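Local atomic coordinates of Pgp2 (Campylobacter jejuni subsp. jejuni, PDB entry 6XJ6), a protein that probably trims peptidoglycan as a YkuD-family LD-carboxypeptidase and directs helical cell shape by binding peptidoglycan in a pocket on its accessory NTF2-like domain. Residues A28-N33 against K154-M159; F53-I58 against A138-N143; F95-T100 against E145-V150; E164-K169 against P240-E245. All blocks are in the same frame, centred on the assembly; numbering follows the deposited sequence.

Interaction 1 (A28-N33 against K154-M159); sequences AIVLTN and KKVFVM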
loop_
_atom_site.group_PDB
_atom_site.type_symbol
_atom_site.label_atom_id
_atom_site.label_comp_id
_atom_site.label_asym_id
_atom_site.label_seq_id
_atom_site.Cartn_x
_atom_site.Cartn_y
_atom_site.Cartn_z
ATOM N N ALA A 28 -0.887 5.885 -11.197
ATOM C CA ALA A 28 -2.076 6.632 -10.834
ATOM C C ALA A 28 -2.470 6.239 -9.420
ATOM O O ALA A 28 -2.301 5.084 -9.013
ATOM C CB ALA A 28 -3.239 6.335 -11.781
ATOM N N ILE A 29 -2.997 7.206 -8.676
ATOM C CA ILE A 29 -3.468 6.977 -7.315
ATOM C C ILE A 29 -4.940 7.352 -7.250
ATOM O O ILE A 29 -5.302 8.504 -7.516
ATOM C CB ILE A 29 -2.665 7.778 -6.282
ATOM C CG1 ILE A 29 -1.168 7.456 -6.383
ATOM C CG2 ILE A 29 -3.192 7.486 -4.885
ATOM C CD1 ILE A 29 -0.383 8.506 -7.124
ATOM N N VAL A 30 -5.781 6.387 -6.882
ATOM C CA VAL A 30 -7.202 6.611 -6.644
ATOM C C VAL A 30 -7.339 6.937 -5.161
ATOM O O VAL A 30 -7.197 6.056 -4.307
ATOM C CB VAL A 30 -8.017 5.360 -7.003
ATOM C CG1 VAL A 30 -9.499 5.572 -6.734
ATOM C CG2 VAL A 30 -7.785 4.974 -8.452
ATOM N N LEU A 31 -7.601 8.202 -4.855
ATOM C CA LEU A 31 -7.669 8.695 -3.487
ATOM C C LEU A 31 -9.131 8.908 -3.123
ATOM O O LEU A 31 -9.815 9.731 -3.741
ATOM C CB LEU A 31 -6.885 10.003 -3.350
ATOM C CG LEU A 31 -6.907 10.702 -1.984
ATOM C CD1 LEU A 31 -6.235 9.826 -0.934
ATOM C CD2 LEU A 31 -6.256 12.090 -2.050
ATOM N N THR A 32 -9.605 8.163 -2.123
ATOM C CA THR A 32 -10.965 8.284 -1.619
ATOM C C THR A 32 -10.920 8.705 -0.158
ATOM O O THR A 32 -10.129 8.171 0.625
ATOM C CB THR A 32 -11.700 6.932 -1.722
ATOM O OG1 THR A 32 -11.721 6.493 -3.082
ATOM C CG2 THR A 32 -13.136 7.043 -1.231
ATOM N N ASN A 33 -11.788 9.645 0.212
ATOM C CA ASN A 33 -11.971 10.031 1.606
ATOM C C ASN A 33 -13.388 9.667 2.027
ATOM O O ASN A 33 -14.360 10.186 1.466
ATOM C CB ASN A 33 -11.715 11.526 1.802
ATOM C CG ASN A 33 -11.750 11.934 3.266
ATOM O OD1 ASN A 33 -12.811 11.961 3.891
ATOM N ND2 ASN A 33 -10.587 12.238 3.821
ATOM N N LYS A 154 -2.587 1.453 -16.822
ATOM C CA LYS A 154 -1.681 2.084 -15.882
ATOM C C LYS A 154 -1.493 1.186 -14.668
ATOM O O LYS A 154 -2.307 0.298 -14.389
ATOM C CB LYS A 154 -2.235 3.436 -15.413
ATOM C CG LYS A 154 -2.277 4.485 -16.508
ATOM C CD LYS A 154 -2.769 5.814 -15.979
ATOM C CE LYS A 154 -2.743 6.880 -17.069
ATOM N NZ LYS A 154 -3.306 8.172 -16.592
ATOM N N LYS A 155 -0.394 1.423 -13.956
ATOM C CA LYS A 155 -0.225 0.906 -12.604
ATOM C C LYS A 155 -1.020 1.803 -11.666
ATOM O O LYS A 155 -0.718 2.994 -11.535
ATOM C CB LYS A 155 1.253 0.919 -12.224
ATOM C CG LYS A 155 1.562 0.363 -10.838
ATOM C CD LYS A 155 1.294 -1.132 -10.756
ATOM C CE LYS A 155 1.846 -1.729 -9.467
ATOM N NZ LYS A 155 1.771 -3.220 -9.457
ATOM N N VAL A 156 -2.037 1.239 -11.015
ATOM C CA VAL A 156 -3.034 2.013 -10.290
ATOM C C VAL A 156 -3.083 1.555 -8.841
ATOM O O VAL A 156 -3.334 0.374 -8.555
ATOM C CB VAL A 156 -4.423 1.915 -10.940
ATOM C CG1 VAL A 156 -5.411 2.817 -10.224
ATOM C CG2 VAL A 156 -4.328 2.297 -12.416
ATOM N N PHE A 157 -2.861 2.494 -7.934
ATOM C CA PHE A 157 -2.983 2.261 -6.507
ATOM C C PHE A 157 -4.265 2.879 -5.966
ATOM O O PHE A 157 -4.873 3.769 -6.573
ATOM C CB PHE A 157 -1.766 2.837 -5.777
ATOM C CG PHE A 157 -0.495 2.150 -6.126
ATOM C CD1 PHE A 157 -0.294 0.829 -5.769
ATOM C CD2 PHE A 157 0.506 2.807 -6.824
ATOM C CE1 PHE A 157 0.873 0.180 -6.097
ATOM C CE2 PHE A 157 1.680 2.161 -7.147
ATOM C CZ PHE A 157 1.866 0.850 -6.793
ATOM N N VAL A 158 -4.664 2.390 -4.794
ATOM C CA VAL A 158 -5.900 2.769 -4.133
ATOM C C VAL A 158 -5.523 3.233 -2.737
ATOM O O VAL A 158 -4.964 2.458 -1.955
ATOM C CB VAL A 158 -6.872 1.581 -4.065
ATOM C CG1 VAL A 158 -8.081 1.868 -3.175
ATOM C CG2 VAL A 158 -7.301 1.204 -5.471
ATOM N N MET A 159 -5.820 4.487 -2.433
ATOM C CA MET A 159 -5.494 5.089 -1.153
ATOM C C MET A 159 -6.811 5.576 -0.569
ATOM O O MET A 159 -7.447 6.472 -1.127
ATOM C CB MET A 159 -4.507 6.236 -1.365
ATOM C CG MET A 159 -4.116 6.965 -0.109
ATOM S SD MET A 159 -2.823 8.164 -0.464
ATOM C CE MET A 159 -2.815 9.089 1.063
#
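The phenyl ring of Phe-157 finds its aromatic neighbour outside this pair of strands: the ring of Phe-78, from strand 77-80, meets it with planes about 35° apart. Toward strand 28-33 it is rather the root of the side chain that approaches, with Phe-157 CB 4.0 Å from Ala-28 O. The other flat groups are the peptides themselves, linked as a parallel pair in the middle of the mixed sheet of the YkuD catalytic domain. Five nearly straight N-H...O bonds run across it, among them Met-159 N to Val-30 O at 2.8 Å, with the donor in the carbonyl plane. Val-30 N also reaches Phe-157 O at 2.8 Å, but from above that carbonyl's plane.

Side chains cover both faces of the pair. On one, Met-159 holds an extended chain, CG anti to the backbone N (chi1 179°), and runs beside Leu-31, whose CD1 lies 3.7 Å from Met-159 CG; Ile-29 CG2 meets Met-159 CB at 4.0 Å. On the other, where helix 141-151 packs, the side chains of Val-30 and Val-156 cross obliquely, Val-30 CG2 3.7 Å from Val-156 CG1. Polar demand in this buried contact is thus met by backbone bonding, which sets the register, while the side chains that touch are hydrocarbon and thioether, and the two lysines of 154-159 turn their charged ends to Val-150 and Glu-80.

Interaction 2 (F53-I58 against A138-N143); sequences FEQKEI and ALFNNN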
loop_
_atom_site.group_PDB
_atom_site.type_symbol
_atom_site.label_atom_id
_atom_site.label_comp_id
_atom_site.label_asym_id
_atom_site.label_seq_id
_atom_site.Cartn_x
_atom_site.Cartn_y
_atom_site.Cartn_z
ATOM N N PHE A 53 -9.303 12.894 -12.544
ATOM C CA PHE A 53 -10.691 12.513 -12.349
ATOM C C PHE A 53 -11.119 12.944 -10.955
ATOM O O PHE A 53 -10.323 12.935 -10.009
ATOM C CB PHE A 53 -10.895 10.999 -12.507
ATOM C CG PHE A 53 -12.304 10.546 -12.230
ATOM C CD1 PHE A 53 -13.229 10.458 -13.253
ATOM C CD2 PHE A 53 -12.703 10.203 -10.949
ATOM C CE1 PHE A 53 -14.525 10.060 -13.007
ATOM C CE2 PHE A 53 -14.004 9.799 -10.697
ATOM C CZ PHE A 53 -14.911 9.720 -11.721
ATOM N N GLU A 54 -12.389 13.316 -10.841
ATOM C CA GLU A 54 -12.956 13.644 -9.546
ATOM C C GLU A 54 -14.455 13.401 -9.581
ATOM O O GLU A 54 -15.128 13.760 -10.553
ATOM C CB GLU A 54 -12.676 15.107 -9.197
ATOM C CG GLU A 54 -13.359 15.596 -7.937
ATOM C CD GLU A 54 -13.056 17.050 -7.684
ATOM O OE1 GLU A 54 -11.980 17.335 -7.124
ATOM O OE2 GLU A 54 -13.871 17.907 -8.093
ATOM N N GLN A 55 -14.974 12.795 -8.515
ATOM C CA GLN A 55 -16.411 12.817 -8.272
ATOM C C GLN A 55 -16.660 13.103 -6.802
ATOM O O GLN A 55 -16.032 12.495 -5.929
ATOM C CB GLN A 55 -17.119 11.514 -8.664
ATOM C CG GLN A 55 -18.628 11.716 -8.752
ATOM C CD GLN A 55 -19.428 10.441 -8.615
ATOM O OE1 GLN A 55 -19.445 9.601 -9.515
ATOM N NE2 GLN A 55 -20.116 10.298 -7.488
ATOM N N LYS A 56 -17.578 14.025 -6.541
ATOM C CA LYS A 56 -18.037 14.308 -5.192
ATOM C C LYS A 56 -19.345 13.561 -4.936
ATOM O O LYS A 56 -19.982 13.034 -5.851
ATOM C CB LYS A 56 -18.183 15.823 -4.992
ATOM C CG LYS A 56 -16.877 16.585 -5.302
ATOM C CD LYS A 56 -16.960 18.086 -5.034
ATOM C CE LYS A 56 -15.626 18.759 -5.344
ATOM N NZ LYS A 56 -15.678 20.247 -5.253
ATOM N N GLU A 57 -19.723 13.494 -3.660
ATOM C CA GLU A 57 -20.962 12.830 -3.243
ATOM C C GLU A 57 -20.993 11.356 -3.663
ATOM O O GLU A 57 -22.027 10.827 -4.080
ATOM C CB GLU A 57 -22.199 13.600 -3.721
ATOM C CG GLU A 57 -22.238 15.037 -3.191
ATOM C CD GLU A 57 -23.444 15.832 -3.666
ATOM O OE1 GLU A 57 -24.384 15.231 -4.224
ATOM O OE2 GLU A 57 -23.447 17.069 -3.480
ATOM N N ILE A 58 -19.851 10.684 -3.548
ATOM C CA ILE A 58 -19.773 9.250 -3.811
ATOM C C ILE A 58 -20.490 8.495 -2.700
ATOM O O ILE A 58 -20.796 9.060 -1.644
ATOM C CB ILE A 58 -18.311 8.768 -3.919
ATOM C CG1 ILE A 58 -17.664 8.731 -2.525
ATOM C CG2 ILE A 58 -17.532 9.643 -4.889
ATOM C CD1 ILE A 58 -16.195 8.353 -2.512
ATOM N N ALA A 138 -19.030 3.302 -4.937
ATOM C CA ALA A 138 -19.885 3.446 -6.106
ATOM C C ALA A 138 -19.737 4.842 -6.698
ATOM O O ALA A 138 -19.857 5.845 -5.986
ATOM C CB ALA A 138 -21.348 3.194 -5.740
ATOM N N LEU A 139 -19.485 4.888 -8.001
ATOM C CA LEU A 139 -19.463 6.113 -8.781
ATOM C C LEU A 139 -20.641 6.117 -9.742
ATOM O O LEU A 139 -21.094 5.061 -10.187
ATOM C CB LEU A 139 -18.175 6.181 -9.602
ATOM C CG LEU A 139 -16.886 6.194 -8.794
ATOM C CD1 LEU A 139 -15.681 6.163 -9.722
ATOM C CD2 LEU A 139 -16.837 7.427 -7.908
ATOM N N PHE A 140 -21.134 7.311 -10.069
ATOM C CA PHE A 140 -22.259 7.400 -10.989
ATOM C C PHE A 140 -21.891 6.772 -12.329
ATOM O O PHE A 140 -20.766 6.920 -12.819
ATOM C CB PHE A 140 -22.678 8.862 -11.166
ATOM C CG PHE A 140 -23.285 9.463 -9.931
ATOM C CD1 PHE A 140 -24.356 8.846 -9.306
ATOM C CD2 PHE A 140 -22.789 10.636 -9.392
ATOM C CE1 PHE A 140 -24.923 9.388 -8.171
ATOM C CE2 PHE A 140 -23.354 11.182 -8.253
ATOM C CZ PHE A 140 -24.420 10.558 -7.643
ATOM N N ASN A 141 -22.846 6.049 -12.918
ATOM C CA ASN A 141 -22.557 5.323 -14.150
ATOM C C ASN A 141 -22.070 6.256 -15.252
ATOM O O ASN A 141 -21.205 5.875 -16.047
ATOM C CB ASN A 141 -23.790 4.542 -14.603
ATOM C CG ASN A 141 -24.099 3.393 -13.679
ATOM O OD1 ASN A 141 -23.233 2.953 -12.923
ATOM N ND2 ASN A 141 -25.336 2.909 -13.718
ATOM N N ASN A 142 -22.593 7.485 -15.291
ATOM C CA ASN A 142 -22.219 8.457 -16.310
ATOM C C ASN A 142 -20.820 9.024 -16.108
ATOM O O ASN A 142 -20.359 9.794 -16.960
ATOM C CB ASN A 142 -23.231 9.605 -16.332
ATOM C CG ASN A 142 -23.337 10.319 -14.995
ATOM O OD1 ASN A 142 -22.494 10.148 -14.116
ATOM N ND2 ASN A 142 -24.379 11.126 -14.839
ATOM N N ASN A 143 -20.155 8.692 -15.000
ATOM C CA ASN A 143 -18.768 9.062 -14.770
ATOM C C ASN A 143 -17.816 7.887 -14.916
ATOM O O ASN A 143 -16.598 8.090 -14.889
ATOM C CB ASN A 143 -18.605 9.660 -13.366
ATOM C CG ASN A 143 -19.403 10.939 -13.183
ATOM O OD1 ASN A 143 -19.631 11.688 -14.139
ATOM N ND2 ASN A 143 -19.834 11.196 -11.955
HETATM O O HOH W 1 -21.441 7.975 -6.472
#
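Hydrogen bonding centres on the amide of Gln-55, whose CG stands anti to the backbone N (chi1 -164°) and whose extended chain carries the amide from the edge strand 48-56 to the lead-in of helix 141-151. Two donors grip its OE1. Phe-140 N approaches at 2.9 Å, in the carbonyl plane and on a lone pair; Asn-143 ND2, also 2.9 Å from Gln-55 OE1, comes 44° above that plane. The other end of the amide is used as well: Gln-55 NE2 donates to Lys-56 O at 3.2 Å and to a water 2.9 Å away, which in turn donates a hydrogen bond to Ala-138 O.

Among the flat groups, the Gln-55 amide runs almost parallel to the Phe-140 ring, planes 13° apart, with NE2 3.3 Å from Phe-140 CD2. The same water sits over the centre of a face of that ring.

Apolar contact is supplied by the fork of Leu-139. Its CD1 meets Phe-53 CE2 tip to tip at 4.1 Å, while its CD2 lies 3.8 Å from Ile-58 CG2.

This piece of the YkuD domain follows closely on Cys-136, the predicted nucleophile, and a backbone hydrogen bond joins Leu-139 to His-119, the predicted proton donor/acceptor. Because OE1 faces two N-H groups and NE2 faces two acceptors, the bonding pattern fixes which way round the Gln-55 amide lies and ties strand, turn and helix start into one network.

Interaction 3 (F95-T100 against E145-V150); sequences FAFATT and EKFAQV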
loop_
_atom_site.group_PDB
_atom_site.type_symbol
_atom_site.label_atom_id
_atom_site.label_comp_id
_atom_site.label_asym_id
_atom_site.label_seq_id
_atom_site.Cartn_x
_atom_site.Cartn_y
_atom_site.Cartn_z
ATOM N N PHE A 95 -19.588 -1.925 -15.239
ATOM C CA PHE A 95 -18.367 -2.690 -15.026
ATOM C C PHE A 95 -17.780 -2.312 -13.675
ATOM O O PHE A 95 -18.327 -1.450 -12.982
ATOM C CB PHE A 95 -17.345 -2.464 -16.152
ATOM C CG PHE A 95 -17.178 -1.023 -16.567
ATOM C CD1 PHE A 95 -17.730 -0.565 -17.751
ATOM C CD2 PHE A 95 -16.451 -0.136 -15.789
ATOM C CE1 PHE A 95 -17.576 0.755 -18.147
ATOM C CE2 PHE A 95 -16.286 1.188 -16.183
ATOM C CZ PHE A 95 -16.848 1.632 -17.366
ATOM N N ALA A 96 -16.667 -2.942 -13.299
ATOM C CA ALA A 96 -16.125 -2.806 -11.956
ATOM C C ALA A 96 -14.614 -2.961 -11.998
ATOM O O ALA A 96 -14.033 -3.398 -12.996
ATOM C CB ALA A 96 -16.731 -3.846 -11.005
ATOM N N PHE A 97 -13.987 -2.611 -10.877
ATOM C CA PHE A 97 -12.547 -2.709 -10.689
ATOM C C PHE A 97 -12.320 -3.220 -9.275
ATOM O O PHE A 97 -12.870 -2.665 -8.320
ATOM C CB PHE A 97 -11.873 -1.336 -10.823
ATOM C CG PHE A 97 -12.200 -0.607 -12.098
ATOM C CD1 PHE A 97 -13.416 0.049 -12.242
ATOM C CD2 PHE A 97 -11.289 -0.565 -13.147
ATOM C CE1 PHE A 97 -13.724 0.723 -13.406
ATOM C CE2 PHE A 97 -11.592 0.114 -14.320
ATOM C CZ PHE A 97 -12.816 0.756 -14.448
ATOM N N ALA A 98 -11.517 -4.263 -9.126
ATOM C CA ALA A 98 -11.346 -4.876 -7.815
ATOM C C ALA A 98 -10.128 -4.297 -7.111
ATOM O O ALA A 98 -9.052 -4.198 -7.708
ATOM C CB ALA A 98 -11.206 -6.394 -7.938
ATOM N N THR A 99 -10.300 -3.908 -5.846
ATOM C CA THR A 99 -9.153 -3.573 -5.017
ATOM C C THR A 99 -8.605 -4.845 -4.388
ATOM O O THR A 99 -9.266 -5.887 -4.354
ATOM C CB THR A 99 -9.496 -2.585 -3.893
ATOM O OG1 THR A 99 -10.106 -3.281 -2.793
ATOM C CG2 THR A 99 -10.403 -1.451 -4.366
ATOM N N THR A 100 -7.384 -4.747 -3.859
ATOM C CA THR A 100 -6.683 -5.900 -3.310
ATOM C C THR A 100 -6.984 -6.161 -1.833
ATOM O O THR A 100 -6.230 -6.897 -1.186
ATOM C CB THR A 100 -5.180 -5.744 -3.513
ATOM O OG1 THR A 100 -4.779 -4.457 -3.036
ATOM C CG2 THR A 100 -4.836 -5.875 -4.985
ATOM N N GLU A 145 -17.165 5.761 -17.445
ATOM C CA GLU A 145 -16.361 5.707 -18.660
ATOM C C GLU A 145 -15.121 6.577 -18.524
ATOM O O GLU A 145 -14.022 6.167 -18.915
ATOM C CB GLU A 145 -17.188 6.126 -19.876
ATOM C CG GLU A 145 -18.210 5.088 -20.314
ATOM C CD GLU A 145 -17.570 3.777 -20.735
ATOM O OE1 GLU A 145 -16.331 3.742 -20.906
ATOM O OE2 GLU A 145 -18.306 2.781 -20.889
ATOM N N LYS A 146 -15.269 7.775 -17.948
ATOM C CA LYS A 146 -14.107 8.635 -17.752
ATOM C C LYS A 146 -13.139 8.023 -16.751
ATOM O O LYS A 146 -11.923 8.032 -16.970
ATOM C CB LYS A 146 -14.534 10.031 -17.298
ATOM C CG LYS A 146 -13.335 10.947 -17.019
ATOM C CD LYS A 146 -13.728 12.379 -16.669
ATOM C CE LYS A 146 -12.481 13.224 -16.404
ATOM N NZ LYS A 146 -12.782 14.667 -16.169
ATOM N N PHE A 147 -13.656 7.483 -15.646
ATOM C CA PHE A 147 -12.792 6.795 -14.694
ATOM C C PHE A 147 -12.014 5.673 -15.380
ATOM O O PHE A 147 -10.797 5.538 -15.196
ATOM C CB PHE A 147 -13.632 6.250 -13.537
ATOM C CG PHE A 147 -12.830 5.507 -12.513
ATOM C CD1 PHE A 147 -12.652 4.137 -12.610
ATOM C CD2 PHE A 147 -12.234 6.181 -11.463
ATOM C CE1 PHE A 147 -11.901 3.449 -11.680
ATOM C CE2 PHE A 147 -11.487 5.505 -10.528
ATOM C CZ PHE A 147 -11.315 4.131 -10.633
ATOM N N ALA A 148 -12.703 4.865 -16.191
ATOM C CA ALA A 148 -12.047 3.746 -16.861
ATOM C C ALA A 148 -10.945 4.226 -17.793
ATOM O O ALA A 148 -9.871 3.617 -17.857
ATOM C CB ALA A 148 -13.077 2.925 -17.633
ATOM N N GLN A 149 -11.193 5.318 -18.524
ATOM C CA GLN A 149 -10.188 5.852 -19.434
ATOM C C GLN A 149 -8.956 6.328 -18.675
ATOM O O GLN A 149 -7.825 6.153 -19.142
ATOM C CB GLN A 149 -10.793 6.995 -20.246
ATOM C CG GLN A 149 -11.891 6.556 -21.199
ATOM C CD GLN A 149 -12.591 7.727 -21.862
ATOM O OE1 GLN A 149 -12.351 8.886 -21.519
ATOM N NE2 GLN A 149 -13.461 7.430 -22.822
ATOM N N VAL A 150 -9.151 6.920 -17.494
ATOM C CA VAL A 150 -8.023 7.476 -16.751
ATOM C C VAL A 150 -7.144 6.376 -16.170
ATOM O O VAL A 150 -5.928 6.552 -16.045
ATOM C CB VAL A 150 -8.516 8.458 -15.668
ATOM C CG1 VAL A 150 -7.400 8.813 -14.691
ATOM C CG2 VAL A 150 -9.077 9.719 -16.310
#
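Two carbonyls grip Val-150 N: Lys-146 O at 3.0 Å and, by a weak bond, Phe-147 O. This is ordinary helix bonding, and no hydrogen bond passes between 145-150 and 95-100; the two parts of the YkuD catalytic domain meet through aromatic rings. A T-shaped pair lies at the heart of the contact. Phe-147, its CG anti to the backbone N, drives the CD1-CE1 edge of its ring at one face of Phe-97, with centroids 5.1 Å apart and planes at 76°. The nearest atoms, Phe-147 CD1 and Phe-97 CE1, are separated by 3.7 Å.

The same side of the helix also offers the Ala-148 methyl to both rings of 95-100. Ala-148 CB reaches the edge of Phe-97, 3.9 Å from its CZ, and equally touches Phe-95 CE2 at 3.9 Å. The aromatic chain continues through Phe-147 to Phe-53, which forms a second edge-to-face pair with it, while backbone hydrogen bonding joins Phe-97 to Ile-118 in the strand that ends with His-119, the predicted proton donor/acceptor.

Phe-95 keeps CG in the crowded position between backbone N and carbonyl carbon (chi1 44°), and its ring has a cation-pi partner in Lys-84. A carboxylate near the ring rim would suit the slightly positive C-H edge: bent at chi2, Glu-145 brings OE2 near the ring plane, 3.5 Å from Phe-95 CE1.

Interaction 4 (E164-K169 against P240-E245); sequences EKIRAK and PYPNLE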
loop_
_atom_site.group_PDB
_atom_site.type_symbol
_atom_site.label_atom_id
_atom_site.label_comp_id
_atom_site.label_asym_id
_atom_site.label_seq_id
_atom_site.Cartn_x
_atom_site.Cartn_y
_atom_site.Cartn_z
ATOM N N GLU A 164 -9.132 12.017 8.290
ATOM C CA GLU A 164 -7.971 12.888 8.190
ATOM C C GLU A 164 -7.293 12.754 6.833
ATOM O O GLU A 164 -7.243 11.679 6.228
ATOM C CB GLU A 164 -6.968 12.578 9.301
ATOM C CG GLU A 164 -7.538 12.743 10.696
ATOM C CD GLU A 164 -8.084 14.136 10.948
ATOM O OE1 GLU A 164 -7.435 15.117 10.524
ATOM O OE2 GLU A 164 -9.168 14.250 11.562
ATOM N N LYS A 165 -6.774 13.881 6.358
ATOM C CA LYS A 165 -5.995 13.921 5.131
ATOM C C LYS A 165 -4.595 13.410 5.443
ATOM O O LYS A 165 -3.895 13.980 6.290
ATOM C CB LYS A 165 -5.959 15.369 4.651
ATOM C CG LYS A 165 -5.136 15.653 3.415
ATOM C CD LYS A 165 -5.286 17.135 3.056
ATOM C CE LYS A 165 -4.372 17.564 1.928
ATOM N NZ LYS A 165 -4.559 19.010 1.608
ATOM N N ILE A 166 -4.199 12.332 4.774
ATOM C CA ILE A 166 -2.940 11.647 5.032
ATOM C C ILE A 166 -2.030 11.911 3.846
ATOM O O ILE A 166 -2.363 11.561 2.709
ATOM C CB ILE A 166 -3.158 10.141 5.245
ATOM C CG1 ILE A 166 -4.175 9.913 6.372
ATOM C CG2 ILE A 166 -1.849 9.437 5.546
ATOM C CD1 ILE A 166 -3.863 10.633 7.660
ATOM N N ARG A 167 -0.896 12.562 4.098
ATOM C CA ARG A 167 0.062 12.827 3.039
ATOM C C ARG A 167 1.464 12.458 3.489
ATOM O O ARG A 167 1.834 12.654 4.653
ATOM C CB ARG A 167 0.029 14.289 2.620
ATOM C CG ARG A 167 -1.316 14.739 2.066
ATOM C CD ARG A 167 -1.671 14.056 0.747
ATOM N NE ARG A 167 -2.912 14.603 0.205
ATOM C CZ ARG A 167 -4.130 14.152 0.495
ATOM N NH1 ARG A 167 -4.296 13.115 1.306
ATOM N NH2 ARG A 167 -5.195 14.735 -0.040
ATOM N N ALA A 168 2.232 11.915 2.551
ATOM C CA ALA A 168 3.627 11.610 2.810
ATOM C C ALA A 168 4.423 12.893 2.992
ATOM O O ALA A 168 4.074 13.957 2.460
ATOM C CB ALA A 168 4.211 10.803 1.657
ATOM N N LYS A 169 5.506 12.786 3.755
ATOM C CA LYS A 169 6.405 13.899 4.015
ATOM C C LYS A 169 7.790 13.543 3.495
ATOM O O LYS A 169 8.233 12.399 3.611
ATOM C CB LYS A 169 6.463 14.222 5.517
ATOM C CG LYS A 169 5.095 14.514 6.141
ATOM C CD LYS A 169 4.426 15.733 5.514
ATOM C CE LYS A 169 2.929 15.764 5.790
ATOM N NZ LYS A 169 2.258 16.858 5.031
ATOM N N PRO A 240 2.246 6.631 1.431
ATOM C CA PRO A 240 1.640 6.836 2.747
ATOM C C PRO A 240 0.471 5.883 2.937
ATOM O O PRO A 240 -0.235 5.551 1.985
ATOM C CB PRO A 240 1.165 8.295 2.686
ATOM C CG PRO A 240 0.884 8.526 1.255
ATOM C CD PRO A 240 1.930 7.738 0.507
ATOM N N TYR A 241 0.284 5.450 4.180
ATOM C CA TYR A 241 -0.661 4.381 4.504
ATOM C C TYR A 241 -1.688 4.888 5.510
ATOM O O TYR A 241 -1.401 4.935 6.721
ATOM C CB TYR A 241 0.071 3.152 5.054
ATOM C CG TYR A 241 -0.796 1.910 5.042
ATOM C CD1 TYR A 241 -1.709 1.666 6.058
ATOM C CD2 TYR A 241 -0.735 1.000 3.989
ATOM C CE1 TYR A 241 -2.505 0.551 6.045
ATOM C CE2 TYR A 241 -1.536 -0.111 3.965
ATOM C CZ TYR A 241 -2.427 -0.334 4.990
ATOM O OH TYR A 241 -3.245 -1.444 4.995
ATOM N N PRO A 242 -2.879 5.292 5.068
ATOM C CA PRO A 242 -3.888 5.781 6.019
ATOM C C PRO A 242 -4.265 4.704 7.016
ATOM O O PRO A 242 -4.377 3.528 6.669
ATOM C CB PRO A 242 -5.076 6.145 5.125
ATOM C CG PRO A 242 -4.477 6.390 3.765
ATOM C CD PRO A 242 -3.339 5.422 3.670
ATOM N N ASN A 243 -4.489 5.124 8.257
ATOM C CA ASN A 243 -4.878 4.184 9.296
ATOM C C ASN A 243 -5.639 4.930 10.382
ATOM O O ASN A 243 -5.588 6.159 10.473
ATOM C CB ASN A 243 -3.650 3.484 9.880
ATOM C CG ASN A 243 -2.747 4.431 10.607
ATOM O OD1 ASN A 243 -2.887 4.632 11.810
ATOM N ND2 ASN A 243 -1.820 5.037 9.879
ATOM N N LEU A 244 -6.343 4.160 11.208
ATOM C CA LEU A 244 -7.118 4.698 12.317
ATOM C C LEU A 244 -6.456 4.442 13.661
ATOM O O LEU A 244 -7.139 4.398 14.688
ATOM C CB LEU A 244 -8.533 4.124 12.300
ATOM C CG LEU A 244 -9.358 4.600 11.107
ATOM C CD1 LEU A 244 -10.755 4.018 11.153
ATOM C CD2 LEU A 244 -9.423 6.115 11.091
ATOM N N GLU A 245 -5.142 4.249 13.671
ATOM C CA GLU A 245 -4.408 3.966 14.896
ATOM C C GLU A 245 -3.458 5.095 15.263
ATOM O O GLU A 245 -2.596 4.911 16.129
ATOM C CB GLU A 245 -3.633 2.656 14.751
ATOM C CG GLU A 245 -4.505 1.452 14.430
ATOM C CD GLU A 245 -4.434 0.389 15.502
ATOM O OE1 GLU A 245 -4.633 0.727 16.688
ATOM O OE2 GLU A 245 -4.168 -0.784 15.161
#
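Apolar contact carries the whole of this meeting, and it is made by two proline rings. Pro-240 lies against Ala-168: Pro-240 CB is 3.8 Å from Ala-168 N, and Pro-240 CD is 4.0 Å from Ala-168 CB. Next along, Ile-166 spreads its branches over both prolines. Its CG1, anti to the carbonyl carbon, crosses obliquely to Pro-242 CB at 4.1 Å, and its CG2, anti to the backbone N, comes to 4.3 Å from Pro-240 CB. Met-159 of the catalytic domain touches both prolines as well.

In the fold, 164-169 is the irregular link that leaves the last strand of the YkuD catalytic domain and leads into helix 170-188, with Lys-169 at its N-cap position; it packs on 240-245, the loop between strands 232-240 and 249-260 of the NTF2-like domain.

No hydrogen bond crosses between 164-169 and 240-245, though Lys-169 N bonds to Tyr-250 OH of the same domain. Arg-167 folds back so that NH1 donates to Ile-166 O at 2.8 Å, while the same nitrogen makes a salt bridge with Glu-161; Lys-165 CG lies over one face of the guanidinium, toward its rim. On the other side Asn-243 forms an Asx turn, its OD1 accepting from Glu-245 N at 2.9 Å in the carbonyl plane, on a lone pair. The amide's other end, Asn-243 ND2, donates to Tyr-241 O at 3.2 Å and also to Glu-247 O.

From the N terminus, the chain enters the central strand 28-33, and interaction 1 closes a long loop when 154-159 returns beside it. Interactions 2 and 3 both fall within that loop and cross one another, since 53-58, 95-100, 138-143 and 145-150 alternate in sequence; both use helix 141-151, which thereby meets the edge strand on one hand and the small three-stranded sheet on the other. Thr-32 touches Ile-58, and Val-30 touches Phe-147, so the three form one packed body. Interaction 4 closes a second, separate loop, largely helical, when the chain comes back at 240-245. It joins the interdomain link to the NTF2-like domain and meets interaction 1 through Met-159 and Leu-31.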